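Local coordinates for bifunctional protein PutA (PDB 5UR2) that probably converts proline to glutamate in two oxidation steps, pairing a flavin-dependent proline dehydrogenase with an NAD-dependent glutamate semialdehyde dehydrogenase, at residues 675-678 against 679-683; 592-595 against 596-600; 528-531 against 532-536; 684-687 against 688-692. All blocks are in the same frame, centred on the assembly; numbering follows the deposited sequence.

Contact 1 of 4, residues 675-678 against 679-683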
ATOM      1  N   TRP B 675      29.981  16.155   3.005  1.00 17.44           N
ATOM      2  CA  TRP B 675      30.173  17.241   3.956  1.00 18.86           C
ATOM      3  C   TRP B 675      29.180  18.363   3.689  1.00 22.40           C
ATOM      4  O   TRP B 675      28.536  18.869   4.618  1.00 21.31           O
ATOM      5  CB  TRP B 675      31.627  17.701   3.858  1.00 19.51           C
ATOM      6  CG  TRP B 675      32.045  19.008   4.482  1.00 22.84           C
ATOM      7  CD1 TRP B 675      32.384  20.153   3.815  1.00 22.22           C
ATOM      8  CD2 TRP B 675      32.264  19.275   5.875  1.00 26.37           C
ATOM      9  NE1 TRP B 675      32.790  21.123   4.709  1.00 22.44           N
ATOM     10  CE2 TRP B 675      32.722  20.609   5.979  1.00 28.23           C
ATOM     11  CE3 TRP B 675      32.113  18.518   7.046  1.00 28.15           C
ATOM     12  CZ2 TRP B 675      33.015  21.207   7.209  1.00 32.08           C
ATOM     13  CZ3 TRP B 675      32.412  19.112   8.268  1.00 29.82           C
ATOM     14  CH2 TRP B 675      32.850  20.447   8.339  1.00 34.00           C
ATOM     15  N   GLY B 676      28.981  18.705   2.413  1.00 20.42           N
ATOM     16  CA  GLY B 676      27.940  19.659   2.077  1.00 16.29           C
ATOM     17  C   GLY B 676      26.565  19.202   2.534  1.00 26.30           C
ATOM     18  O   GLY B 676      25.776  20.003   3.041  1.00 25.17           O
ATOM     19  N   LEU B 677      26.266  17.900   2.389  1.00 18.55           N
ATOM     20  CA  LEU B 677      24.978  17.392   2.862  1.00 15.26           C
ATOM     21  C   LEU B 677      24.827  17.578   4.367  1.00 20.30           C
ATOM     22  O   LEU B 677      23.765  18.001   4.844  1.00 22.79           O
ATOM     23  CB  LEU B 677      24.795  15.915   2.485  1.00 16.98           C
ATOM     24  CG  LEU B 677      23.514  15.251   3.026  1.00 17.29           C
ATOM     25  CD1 LEU B 677      22.226  15.856   2.448  1.00 15.89           C
ATOM     26  CD2 LEU B 677      23.515  13.738   2.787  1.00 17.85           C
ATOM     27  N   MET B 678      25.879  17.268   5.130  1.00 18.55           N
ATOM     28  CA  MET B 678      25.791  17.394   6.584  1.00 18.44           C
ATOM     29  C   MET B 678      25.556  18.845   7.007  1.00 18.84           C
ATOM     30  O   MET B 678      24.783  19.114   7.937  1.00 21.99           O
ATOM     31  CB  MET B 678      27.068  16.841   7.229  1.00 20.50           C
ATOM     32  CG  MET B 678      27.013  16.793   8.756  1.00 20.14           C
ATOM     33  SD  MET B 678      25.669  15.780   9.343  1.00 25.15           S
ATOM     34  CE  MET B 678      25.525  16.335  11.040  1.00 20.52           C
ATOM     35  N   LYS B 679      26.203  19.796   6.330  1.00 16.28           N
ATOM     36  CA  LYS B 679      26.030  21.208   6.670  1.00 19.03           C
ATOM     37  C   LYS B 679      24.599  21.662   6.415  1.00 23.52           C
ATOM     38  O   LYS B 679      24.055  22.495   7.157  1.00 19.12           O
ATOM     39  CB  LYS B 679      27.024  22.059   5.869  1.00 19.82           C
ATOM     40  CG  LYS B 679      28.451  21.944   6.404  1.00 29.08           C
ATOM     41  CD  LYS B 679      28.464  22.302   7.893  1.00 39.85           C
ATOM     42  CE  LYS B 679      29.716  21.831   8.613  1.00 44.13           C
ATOM     43  NZ  LYS B 679      29.508  21.836  10.104  1.00 45.66           N
ATOM     44  N   MET B 680      23.986  21.150   5.344  1.00 15.67           N
ATOM     45  CA  MET B 680      22.599  21.476   5.053  1.00 23.17           C
ATOM     46  C   MET B 680      21.669  20.809   6.058  1.00 21.20           C
ATOM     47  O   MET B 680      20.679  21.410   6.494  1.00 23.19           O
ATOM     48  CB  MET B 680      22.243  21.055   3.620  1.00 19.11           C
ATOM     49  CG  MET B 680      23.073  21.725   2.529  1.00 24.30           C
ATOM     50  SD  MET B 680      22.475  21.417   0.848  1.00 24.80           S
ATOM     51  CE  MET B 680      22.884  19.697   0.573  1.00 22.02           C
ATOM     52  N   ILE B 681      21.998  19.582   6.463  1.00 18.30           N
ATOM     53  CA  ILE B 681      21.222  18.905   7.494  1.00 18.94           C
ATOM     54  C   ILE B 681      21.247  19.713   8.779  1.00 23.16           C
ATOM     55  O   ILE B 681      20.200  19.967   9.387  1.00 24.33           O
ATOM     56  CB  ILE B 681      21.748  17.467   7.699  1.00 15.06           C
ATOM     57  CG1 ILE B 681      21.223  16.540   6.589  1.00 14.71           C
ATOM     58  CG2 ILE B 681      21.402  16.923   9.078  1.00 15.16           C
ATOM     59  CD1 ILE B 681      21.974  15.251   6.488  1.00 19.15           C
ATOM     60  N   GLN B 682      22.426  20.201   9.168  1.00 24.88           N
ATOM     61  CA  GLN B 682      22.510  21.052  10.348  1.00 22.04           C
ATOM     62  C   GLN B 682      21.725  22.340  10.149  1.00 26.15           C
ATOM     63  O   GLN B 682      21.013  22.781  11.057  1.00 23.35           O
ATOM     64  CB  GLN B 682      23.972  21.368  10.683  1.00 18.29           C
ATOM     65  CG  GLN B 682      24.777  20.136  11.141  1.00 24.76           C
ATOM     66  CD  GLN B 682      26.217  20.486  11.522  1.00 31.09           C
ATOM     67  OE1 GLN B 682      27.093  20.568  10.671  1.00 36.77           O
ATOM     68  NE2 GLN B 682      26.462  20.660  12.806  1.00 23.99           N
ATOM     69  N   GLU B 683      21.821  22.948   8.960  1.00 21.19           N
ATOM     70  CA  GLU B 683      21.095  24.196   8.732  1.00 21.41           C
ATOM     71  C   GLU B 683      19.583  23.968   8.722  1.00 23.29           C
ATOM     72  O   GLU B 683      18.816  24.803   9.217  1.00 24.51           O
ATOM     73  CB  GLU B 683      21.551  24.853   7.427  1.00 18.73           C
ATOM     74  CG  GLU B 683      20.913  26.214   7.242  1.00 27.11           C
ATOM     75  CD  GLU B 683      21.162  26.838   5.876  1.00 29.44           C
ATOM     76  OE1 GLU B 683      22.029  26.345   5.121  1.00 31.45           O
ATOM     77  OE2 GLU B 683      20.459  27.818   5.557  1.00 26.41           O
TER
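Trp675 and Lys679 stand one turn apart on helix 671-684 and meet twice, through the backbone and through their side chains. The backbone link is Lys679 N donating to Trp675 O over 3.0 Å. The side-chain link is a CH-pi contact: Lys679 CE lies 3.8 Å from the centroid of the six-membered ring of Trp675, over one face and shifted toward the rim. With CG beside the backbone nitrogen (chi1 -75°) and a bend at chi2 (-55°), the lysine chain runs back over the indole face. Its end, Lys679 NZ, donates to Gln682 OE1 at 2.8 Å, tilted 17° from the amide's carbonyl plane. The same ammonium forms a salt bridge with Glu505, its strongest partner. The main chain continues the regular i to i+4 pattern: Gly676 O takes Met680 N, Leu677 O takes Ile681 N at 2.9 Å, and Met678 O takes Gln682 N at 2.9 Å. Apolar contacts follow the same spacing, with Leu677 CG 3.8 Å from Ile681 CD1 and Met678 CE 3.9 Å from Gln682 CG. This helix is the crossover of a beta-alpha-beta unit in the Rossmann-type aldehyde dehydrogenase half, linking strands 661-665 and 691-693. Trp675 also packs on valines of strand 495-501, while Met680 packs on helix 554-570. The four carbonyls from Trp675 to Met678 therefore all accept from amides four residues on, with Leu677, Met678, Met680 and Ile681 buried, and the carboxylate of Glu505, with the Gln682 carbonyl as a second acceptor, would probably stabilise the protonated lysine.

Contact 2 of 4, residues 592-595 against 596-600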
ATOM      1  N   GLY B 592      21.396  16.624 -12.556  1.00 17.74           N
ATOM      2  CA  GLY B 592      20.460  15.539 -12.330  1.00 18.63           C
ATOM      3  C   GLY B 592      20.625  14.918 -10.954  1.00 21.11           C
ATOM      4  O   GLY B 592      19.639  14.483 -10.344  1.00 16.99           O
ATOM      5  N   ASP B 593      21.866  14.880 -10.443  1.00 18.82           N
ATOM      6  CA  ASP B 593      22.109  14.342  -9.103  1.00 17.39           C
ATOM      7  C   ASP B 593      21.424  15.184  -8.033  1.00 22.88           C
ATOM      8  O   ASP B 593      20.800  14.645  -7.109  1.00 21.25           O
ATOM      9  CB  ASP B 593      23.610  14.244  -8.823  1.00 14.60           C
ATOM     10  CG  ASP B 593      23.935  13.194  -7.737  1.00 35.76           C
ATOM     11  OD1 ASP B 593      24.091  12.016  -8.093  1.00 39.62           O
ATOM     12  OD2 ASP B 593      23.990  13.531  -6.531  1.00 31.57           O
ATOM     13  N   ILE B 594      21.536  16.511  -8.135  1.00 19.71           N
ATOM     14  CA  ILE B 594      20.860  17.385  -7.179  1.00 18.40           C
ATOM     15  C   ILE B 594      19.347  17.206  -7.271  1.00 22.04           C
ATOM     16  O   ILE B 594      18.643  17.158  -6.247  1.00 18.22           O
ATOM     17  CB  ILE B 594      21.257  18.855  -7.405  1.00 17.30           C
ATOM     18  CG1 ILE B 594      22.773  19.005  -7.555  1.00 24.98           C
ATOM     19  CG2 ILE B 594      20.730  19.711  -6.288  1.00 23.31           C
ATOM     20  CD1 ILE B 594      23.590  18.345  -6.473  1.00 22.64           C
ATOM     21  N   GLY B 595      18.819  17.117  -8.497  1.00 16.02           N
ATOM     22  CA  GLY B 595      17.381  16.937  -8.650  1.00 16.86           C
ATOM     23  C   GLY B 595      16.891  15.651  -8.006  1.00 15.84           C
ATOM     24  O   GLY B 595      15.855  15.629  -7.334  1.00 21.09           O
ATOM     25  N   GLU B 596      17.633  14.563  -8.204  1.00 17.03           N
ATOM     26  CA  GLU B 596      17.261  13.299  -7.580  1.00 16.48           C
ATOM     27  C   GLU B 596      17.306  13.406  -6.057  1.00 17.14           C
ATOM     28  O   GLU B 596      16.419  12.876  -5.375  1.00 15.16           O
ATOM     29  CB  GLU B 596      18.170  12.174  -8.092  1.00 15.90           C
ATOM     30  CG  GLU B 596      17.749  10.752  -7.656  1.00 26.25           C
ATOM     31  CD  GLU B 596      18.658   9.642  -8.211  1.00 31.83           C
ATOM     32  OE1 GLU B 596      18.999   8.725  -7.455  1.00 41.66           O
ATOM     33  OE2 GLU B 596      19.017   9.665  -9.397  1.00 36.36           O
ATOM     34  N   ALA B 597      18.311  14.113  -5.506  1.00 17.43           N
ATOM     35  CA  ALA B 597      18.397  14.259  -4.052  1.00 16.04           C
ATOM     36  C   ALA B 597      17.200  15.014  -3.510  1.00 17.12           C
ATOM     37  O   ALA B 597      16.612  14.622  -2.496  1.00 16.26           O
ATOM     38  CB  ALA B 597      19.693  14.975  -3.639  1.00 15.17           C
ATOM     39  N   ILE B 598      16.824  16.100  -4.177  1.00 16.79           N
ATOM     40  CA  ILE B 598      15.627  16.837  -3.789  1.00 21.51           C
ATOM     41  C   ILE B 598      14.400  15.939  -3.896  1.00 18.82           C
ATOM     42  O   ILE B 598      13.533  15.934  -3.012  1.00 15.95           O
ATOM     43  CB  ILE B 598      15.501  18.094  -4.663  1.00 13.54           C
ATOM     44  CG1 ILE B 598      16.636  19.049  -4.313  1.00 13.26           C
ATOM     45  CG2 ILE B 598      14.099  18.779  -4.518  1.00 12.99           C
ATOM     46  CD1 ILE B 598      16.863  20.151  -5.361  1.00 24.46           C
ATOM     47  N   ASP B 599      14.332  15.144  -4.963  1.00 13.93           N
ATOM     48  CA  ASP B 599      13.191  14.261  -5.174  1.00 16.12           C
ATOM     49  C   ASP B 599      13.049  13.249  -4.044  1.00 15.00           C
ATOM     50  O   ASP B 599      11.932  12.986  -3.590  1.00 21.64           O
ATOM     51  CB  ASP B 599      13.312  13.535  -6.522  1.00 12.88           C
ATOM     52  CG  ASP B 599      13.007  14.432  -7.720  1.00 17.29           C
ATOM     53  OD1 ASP B 599      12.440  15.545  -7.528  1.00 20.64           O
ATOM     54  OD2 ASP B 599      13.308  14.000  -8.873  1.00 12.98           O
ATOM     55  N   PHE B 600      14.162  12.641  -3.608  1.00 20.23           N
ATOM     56  CA  PHE B 600      14.112  11.693  -2.488  1.00 21.26           C
ATOM     57  C   PHE B 600      13.533  12.353  -1.241  1.00 19.27           C
ATOM     58  O   PHE B 600      12.643  11.798  -0.577  1.00 16.36           O
ATOM     59  CB  PHE B 600      15.516  11.136  -2.194  1.00 14.38           C
ATOM     60  CG  PHE B 600      15.952  10.009  -3.112  1.00 14.34           C
ATOM     61  CD1 PHE B 600      15.081   8.968  -3.436  1.00 14.21           C
ATOM     62  CD2 PHE B 600      17.244   9.980  -3.621  1.00 16.69           C
ATOM     63  CE1 PHE B 600      15.480   7.923  -4.272  1.00 14.72           C
ATOM     64  CE2 PHE B 600      17.671   8.931  -4.471  1.00 13.68           C
ATOM     65  CZ  PHE B 600      16.775   7.907  -4.792  1.00 22.65           C
TER
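With chi1 at -47°, Ile594 turns CG2 anti to its own nitrogen, and Ile598, extended along chi2 (164°), sends CD1 back along helix 587-611 to meet it; the two methyls, Ile594 CG2 and Ile598 CD1, lie 4.0 Å apart. The same Ile598 CD1 is 3.6 Å from Ile594 O, so the side chain rests partly on backbone. That carbonyl is also the acceptor for Ile598 N at 3.0 Å, in a nearly straight bond (170° at the hydrogen). Glu596 N to Gly592 O, Ala597 N to Asp593 O and Asp599 N to Gly595 O complete the run of helical bonds. Asp599 sets its carboxylate against the carbonyl of Gly595, with Asp599 CG 3.1 Å from Gly595 O. Asp599 OD1 and OD2 each stand 3.4 Å from Gly595 O, acceptor against acceptor with no hydrogen bond. Both aspartates find their partners outside: Asp599 OD1 accepts from Glu468 N and OD2 from Asn467 ND2, while Asp593 OD1 forms a salt bridge with Lys585 and OD2 accepts from Gln579 and the backbone nitrogens of Leu645 and Ala646. The side chain of Glu596 is about 8 Å from that of Glu746, a predicted active-site residue. Around the helix, Ile594 packs against helix 572-583, Ile598 and Ala597 against Met568 of helix 554-570, and Ala597 and Glu596 against helix 646-657.

Contact 3 of 4, residues 528-531 against 532-536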
ATOM      1  N   GLN B 528      39.312  14.367   7.398  1.00 33.33           N
ATOM      2  CA  GLN B 528      39.545  13.716   8.688  1.00 31.72           C
ATOM      3  C   GLN B 528      38.900  12.332   8.659  1.00 32.90           C
ATOM      4  O   GLN B 528      37.674  12.225   8.548  1.00 32.81           O
ATOM      5  CB  GLN B 528      38.936  14.543   9.831  1.00 28.25           C
ATOM      6  CG  GLN B 528      39.518  15.949  10.037  1.00 30.40           C
ATOM      7  CD  GLN B 528      40.963  15.937  10.547  1.00 28.32           C
ATOM      8  OE1 GLN B 528      41.341  15.109  11.388  1.00 28.83           O
ATOM      9  NE2 GLN B 528      41.776  16.851  10.029  1.00 23.89           N
ATOM     10  N   MET B 529      39.710  11.278   8.783  1.00 31.30           N
ATOM     11  CA  MET B 529      39.237   9.897   8.715  1.00 28.39           C
ATOM     12  C   MET B 529      39.093   9.360  10.133  1.00 34.42           C
ATOM     13  O   MET B 529      40.082   9.258  10.866  1.00 34.42           O
ATOM     14  CB  MET B 529      40.192   9.028   7.899  1.00 28.96           C
ATOM     15  CG  MET B 529      40.436   9.547   6.481  1.00 28.81           C
ATOM     16  SD  MET B 529      38.940   9.522   5.464  1.00 29.07           S
ATOM     17  CE  MET B 529      39.131   7.944   4.644  1.00 32.59           C
ATOM     18  N   ALA B 530      37.870   9.002  10.505  1.00 27.01           N
ATOM     19  CA  ALA B 530      37.553   8.752  11.899  1.00 27.17           C
ATOM     20  C   ALA B 530      38.196   7.471  12.423  1.00 27.12           C
ATOM     21  O   ALA B 530      38.434   6.517  11.683  1.00 31.95           O
ATOM     22  CB  ALA B 530      36.039   8.672  12.071  1.00 24.12           C
ATOM     23  N   THR B 531      38.447   7.455  13.733  1.00 24.54           N
ATOM     24  CA  THR B 531      38.872   6.268  14.458  1.00 23.97           C
ATOM     25  C   THR B 531      37.668   5.426  14.868  1.00 25.95           C
ATOM     26  O   THR B 531      36.516   5.876  14.849  1.00 22.09           O
ATOM     27  CB  THR B 531      39.652   6.645  15.716  1.00 26.17           C
ATOM     28  OG1 THR B 531      38.758   7.274  16.639  1.00 29.18           O
ATOM     29  CG2 THR B 531      40.778   7.621  15.379  1.00 26.99           C
ATOM     30  N   THR B 532      37.955   4.197  15.306  1.00 25.62           N
ATOM     31  CA  THR B 532      36.882   3.346  15.787  1.00 26.32           C
ATOM     32  C   THR B 532      36.295   3.891  17.082  1.00 26.53           C
ATOM     33  O   THR B 532      35.094   3.738  17.334  1.00 30.06           O
ATOM     34  CB  THR B 532      37.400   1.927  16.004  1.00 26.82           C
ATOM     35  OG1 THR B 532      38.441   1.965  16.968  1.00 26.56           O
ATOM     36  CG2 THR B 532      37.990   1.392  14.723  1.00 28.29           C
ATOM     37  N   GLU B 533      37.114   4.553  17.900  1.00 22.43           N
ATOM     38  CA  GLU B 533      36.578   5.219  19.084  1.00 27.14           C
ATOM     39  C   GLU B 533      35.589   6.307  18.685  1.00 24.34           C
ATOM     40  O   GLU B 533      34.576   6.516  19.356  1.00 25.04           O
ATOM     41  CB  GLU B 533      37.711   5.802  19.930  1.00 26.84           C
ATOM     42  CG  GLU B 533      38.700   4.765  20.504  1.00 48.89           C
ATOM     43  CD  GLU B 533      39.865   4.383  19.565  1.00 57.96           C
ATOM     44  OE1 GLU B 533      40.064   5.026  18.509  1.00 62.20           O
ATOM     45  OE2 GLU B 533      40.595   3.424  19.903  1.00 59.13           O
ATOM     46  N   GLN B 534      35.872   7.021  17.601  1.00 23.34           N
ATOM     47  CA  GLN B 534      34.917   8.022  17.146  1.00 23.61           C
ATOM     48  C   GLN B 534      33.687   7.371  16.531  1.00 23.86           C
ATOM     49  O   GLN B 534      32.584   7.924  16.626  1.00 19.89           O
ATOM     50  CB  GLN B 534      35.601   8.988  16.181  1.00 27.93           C
ATOM     51  CG  GLN B 534      36.615   9.888  16.918  1.00 29.38           C
ATOM     52  CD  GLN B 534      37.516  10.660  15.991  1.00 33.23           C
ATOM     53  OE1 GLN B 534      37.912  10.167  14.921  1.00 27.45           O
ATOM     54  NE2 GLN B 534      37.901  11.865  16.417  1.00 33.11           N
ATOM     55  N   ALA B 535      33.853   6.211  15.887  1.00 21.75           N
ATOM     56  CA  ALA B 535      32.688   5.476  15.411  1.00 22.83           C
ATOM     57  C   ALA B 535      31.806   5.070  16.580  1.00 26.82           C
ATOM     58  O   ALA B 535      30.575   5.123  16.484  1.00 24.66           O
ATOM     59  CB  ALA B 535      33.120   4.248  14.613  1.00 21.85           C
ATOM     60  N   GLU B 536      32.422   4.701  17.711  1.00 21.21           N
ATOM     61  CA  GLU B 536      31.641   4.371  18.904  1.00 24.63           C
ATOM     62  C   GLU B 536      30.883   5.601  19.420  1.00 22.07           C
ATOM     63  O   GLU B 536      29.719   5.506  19.819  1.00 26.05           O
ATOM     64  CB  GLU B 536      32.575   3.777  19.973  1.00 20.78           C
ATOM     65  CG  GLU B 536      31.947   3.468  21.326  1.00 23.17           C
ATOM     66  CD  GLU B 536      30.879   2.378  21.246  1.00 27.38           C
ATOM     67  OE1 GLU B 536      30.957   1.495  20.362  1.00 30.04           O
ATOM     68  OE2 GLU B 536      29.939   2.416  22.060  1.00 30.59           O
TER
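Thr531 has extended backbone angles (phi -85°, psi 168°), and from Thr532 onward the chain turns helical, so Thr531 takes the N-cap position of helix 532-549. Its side chain and that of Gln534 form a capping box. In one direction Gln534 N donates to Thr531 OG1 at 3.1 Å; in the other Thr531 N donates to Gln534 OE1 at 3.0 Å, in a nearly straight bond. The hydroxyl reaches its place because chi1 of 68° sets OG1 between the threonine's own nitrogen and carbonyl carbon, facing the first turn. Gln534 brings its amide back past that hydroxyl, its CG 3.4 Å from Thr531 OG1, and its OE1 also lies 3.4 Å from Ala530 CA. Glu533, bent at chi2, curls toward the cap as well: its OE1 accepts a weak hydrogen bond, 3.2 Å long, from Thr531 OG1, whose one proton could instead go to Gln534 OE1. Thr531 O opens the helical pattern by accepting from Ala535 N at 2.9 Å. The other end of the Gln534 amide, NE2, donates to Gln507 O, which fixes the amide's flip. Ala535 packs on helix 698-707, and Ala530 on Ile499 of strand 495-501. The cap thus satisfies an amide of the helix's first turn and the N-H of the N-cap residue, Thr531, with neutral groups, while the carboxylate of Glu533 near this N-terminal end would probably interact favourably with the helix dipole.

Contact 4 of 4, residues 684-687 against 688-692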
ATOM      1  N   ALA B 684      19.136  22.828   8.195  1.00 23.20           N
ATOM      2  CA  ALA B 684      17.706  22.541   8.178  1.00 19.36           C
ATOM      3  C   ALA B 684      17.142  22.419   9.595  1.00 26.29           C
ATOM      4  O   ALA B 684      15.942  22.635   9.804  1.00 25.31           O
ATOM      5  CB  ALA B 684      17.445  21.264   7.385  1.00 14.69           C
ATOM      6  N   GLY B 685      17.981  22.068  10.563  1.00 26.46           N
ATOM      7  CA  GLY B 685      17.616  22.043  11.958  1.00 23.96           C
ATOM      8  C   GLY B 685      17.428  20.669  12.588  1.00 29.17           C
ATOM      9  O   GLY B 685      16.739  20.572  13.610  1.00 26.20           O
ATOM     10  N   PHE B 686      18.011  19.618  12.022  1.00 22.32           N
ATOM     11  CA  PHE B 686      17.906  18.310  12.645  1.00 23.56           C
ATOM     12  C   PHE B 686      18.607  18.341  14.002  1.00 27.09           C
ATOM     13  O   PHE B 686      19.759  18.782  14.084  1.00 27.99           O
ATOM     14  CB  PHE B 686      18.503  17.235  11.732  1.00 22.18           C
ATOM     15  CG  PHE B 686      17.621  16.892  10.559  1.00 20.62           C
ATOM     16  CD1 PHE B 686      17.642  17.669   9.415  1.00 14.98           C
ATOM     17  CD2 PHE B 686      16.777  15.791  10.597  1.00 17.78           C
ATOM     18  CE1 PHE B 686      16.831  17.359   8.334  1.00 22.51           C
ATOM     19  CE2 PHE B 686      15.971  15.482   9.527  1.00 14.35           C
ATOM     20  CZ  PHE B 686      15.991  16.272   8.391  1.00 20.06           C
ATOM     21  N   PRO B 687      17.958  17.881  15.075  1.00 23.43           N
ATOM     22  CA  PRO B 687      18.569  17.952  16.408  1.00 24.69           C
ATOM     23  C   PRO B 687      19.867  17.163  16.475  1.00 28.04           C
ATOM     24  O   PRO B 687      20.091  16.206  15.724  1.00 24.08           O
ATOM     25  CB  PRO B 687      17.508  17.317  17.329  1.00 27.46           C
ATOM     26  CG  PRO B 687      16.256  17.335  16.579  1.00 23.55           C
ATOM     27  CD  PRO B 687      16.638  17.237  15.107  1.00 24.93           C
ATOM     28  N   GLN B 688      20.714  17.557  17.422  1.00 16.95           N
ATOM     29  CA  GLN B 688      22.008  16.913  17.567  1.00 26.47           C
ATOM     30  C   GLN B 688      21.841  15.406  17.751  1.00 24.86           C
ATOM     31  O   GLN B 688      20.985  14.940  18.511  1.00 23.74           O
ATOM     32  CB  GLN B 688      22.759  17.503  18.756  1.00 23.35           C
ATOM     33  CG  GLN B 688      22.078  17.277  20.071  1.00 33.29           C
ATOM     34  CD  GLN B 688      22.925  17.722  21.241  1.00 48.23           C
ATOM     35  OE1 GLN B 688      23.549  18.783  21.202  1.00 52.03           O
ATOM     36  NE2 GLN B 688      22.977  16.898  22.282  1.00 55.17           N
ATOM     37  N   GLY B 689      22.672  14.643  17.040  1.00 22.26           N
ATOM     38  CA  GLY B 689      22.700  13.196  17.159  1.00 20.52           C
ATOM     39  C   GLY B 689      21.718  12.451  16.275  1.00 25.04           C
ATOM     40  O   GLY B 689      21.874  11.239  16.101  1.00 22.91           O
ATOM     41  N   VAL B 690      20.707  13.129  15.715  1.00 16.05           N
ATOM     42  CA  VAL B 690      19.757  12.436  14.845  1.00 15.63           C
ATOM     43  C   VAL B 690      20.466  11.917  13.603  1.00 18.21           C
ATOM     44  O   VAL B 690      20.250  10.777  13.177  1.00 17.96           O
ATOM     45  CB  VAL B 690      18.571  13.361  14.498  1.00 18.88           C
ATOM     46  CG1 VAL B 690      17.631  12.711  13.460  1.00 15.00           C
ATOM     47  CG2 VAL B 690      17.784  13.719  15.786  1.00 19.92           C
ATOM     48  N   ILE B 691      21.366  12.722  13.041  1.00 20.81           N
ATOM     49  CA  ILE B 691      22.184  12.337  11.900  1.00 22.23           C
ATOM     50  C   ILE B 691      23.638  12.639  12.249  1.00 26.01           C
ATOM     51  O   ILE B 691      23.951  13.747  12.692  1.00 21.18           O
ATOM     52  CB  ILE B 691      21.737  13.078  10.621  1.00 25.83           C
ATOM     53  CG1 ILE B 691      20.323  12.627  10.234  1.00 25.10           C
ATOM     54  CG2 ILE B 691      22.686  12.815   9.468  1.00 24.09           C
ATOM     55  CD1 ILE B 691      19.605  13.545   9.280  1.00 25.66           C
ATOM     56  N   ASN B 692      24.515  11.647  12.103  1.00 23.16           N
ATOM     57  CA  ASN B 692      25.926  11.821  12.416  1.00 18.75           C
ATOM     58  C   ASN B 692      26.780  11.532  11.190  1.00 23.47           C
ATOM     59  O   ASN B 692      26.485  10.621  10.412  1.00 23.50           O
ATOM     60  CB  ASN B 692      26.349  10.932  13.587  1.00 18.50           C
ATOM     61  CG  ASN B 692      25.504  11.180  14.824  1.00 21.00           C
ATOM     62  OD1 ASN B 692      25.818  12.047  15.641  1.00 19.04           O
ATOM     63  ND2 ASN B 692      24.384  10.463  14.930  1.00 17.99           N
TER
HETATM   64  O   HOH W   1      21.415  15.639  13.532  1.00 23.91           O
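Pro687 O is held by two groups: Val690 N donates to it at 3.1 Å, and water 1 lies 2.6 Å from Pro687 O, placed to donate although its protons have other acceptors in reach. The bond from Val690 N closes a type II beta turn over residues 687-690, with Gly689 at positive phi (87°) in its third position. The turn leads from helix 671-684 into strand 691-693 of a beta-alpha-beta unit. Water 1 also accepts from Ile691 N at 3.0 Å, bridging the turn to the start of the strand. Earlier in the connection Gly685 ends the helix with a Schellman motif.

Hydrophobic packing accompanies these bonds. With chi1 of -75°, Phe686 sets its ring beside its own backbone nitrogen, and Ile691 CD1 comes down over one face in a CH-pi contact, 4.1 Å from the ring centroid. Val690 CG1 approaches the rim instead, 4.3 Å from Phe686 CD2, while Val690 CG2 lies against the proline ring, 3.8 Å from Pro687 CD. Trp549 of helix 532-549 packs on both Pro687 and Val690, and Leu560 and Val561 of helix 554-570 pack on Phe686. Asn692 ties the strand back to the turn and onward to its neighbour: Asn692 ND2 donates to Val662 O and also to Gly689 O, the latter at 2.9 Å from above the carbonyl plane, 51° out of it.

Overall arrangement
All four contacts lie in the aldehyde dehydrogenase half of the chain, whereas the modified flavin is bound in the proline dehydrogenase part. Contacts 1 and 4 are consecutive parts of one beta-alpha-beta unit, with centres 9 Å apart, and they touch: Ile681 CG2 is 3.8 Å from Ile691 CD1. Contact 2 is about 15 Å from contact 1 between centres; Met568 of helix 554-570 packs against both. Contact 3 is about 19 Å from contact 1 between centres, and strand 495-501 lies against both. Helix 532-549, which contact 3 caps, packs through Trp549 on contact 4, centres about 18 Å apart. Only contact 2 nears the predicted catalytic residues, the side chain of Glu596 being about 10 Å from that of Cys780.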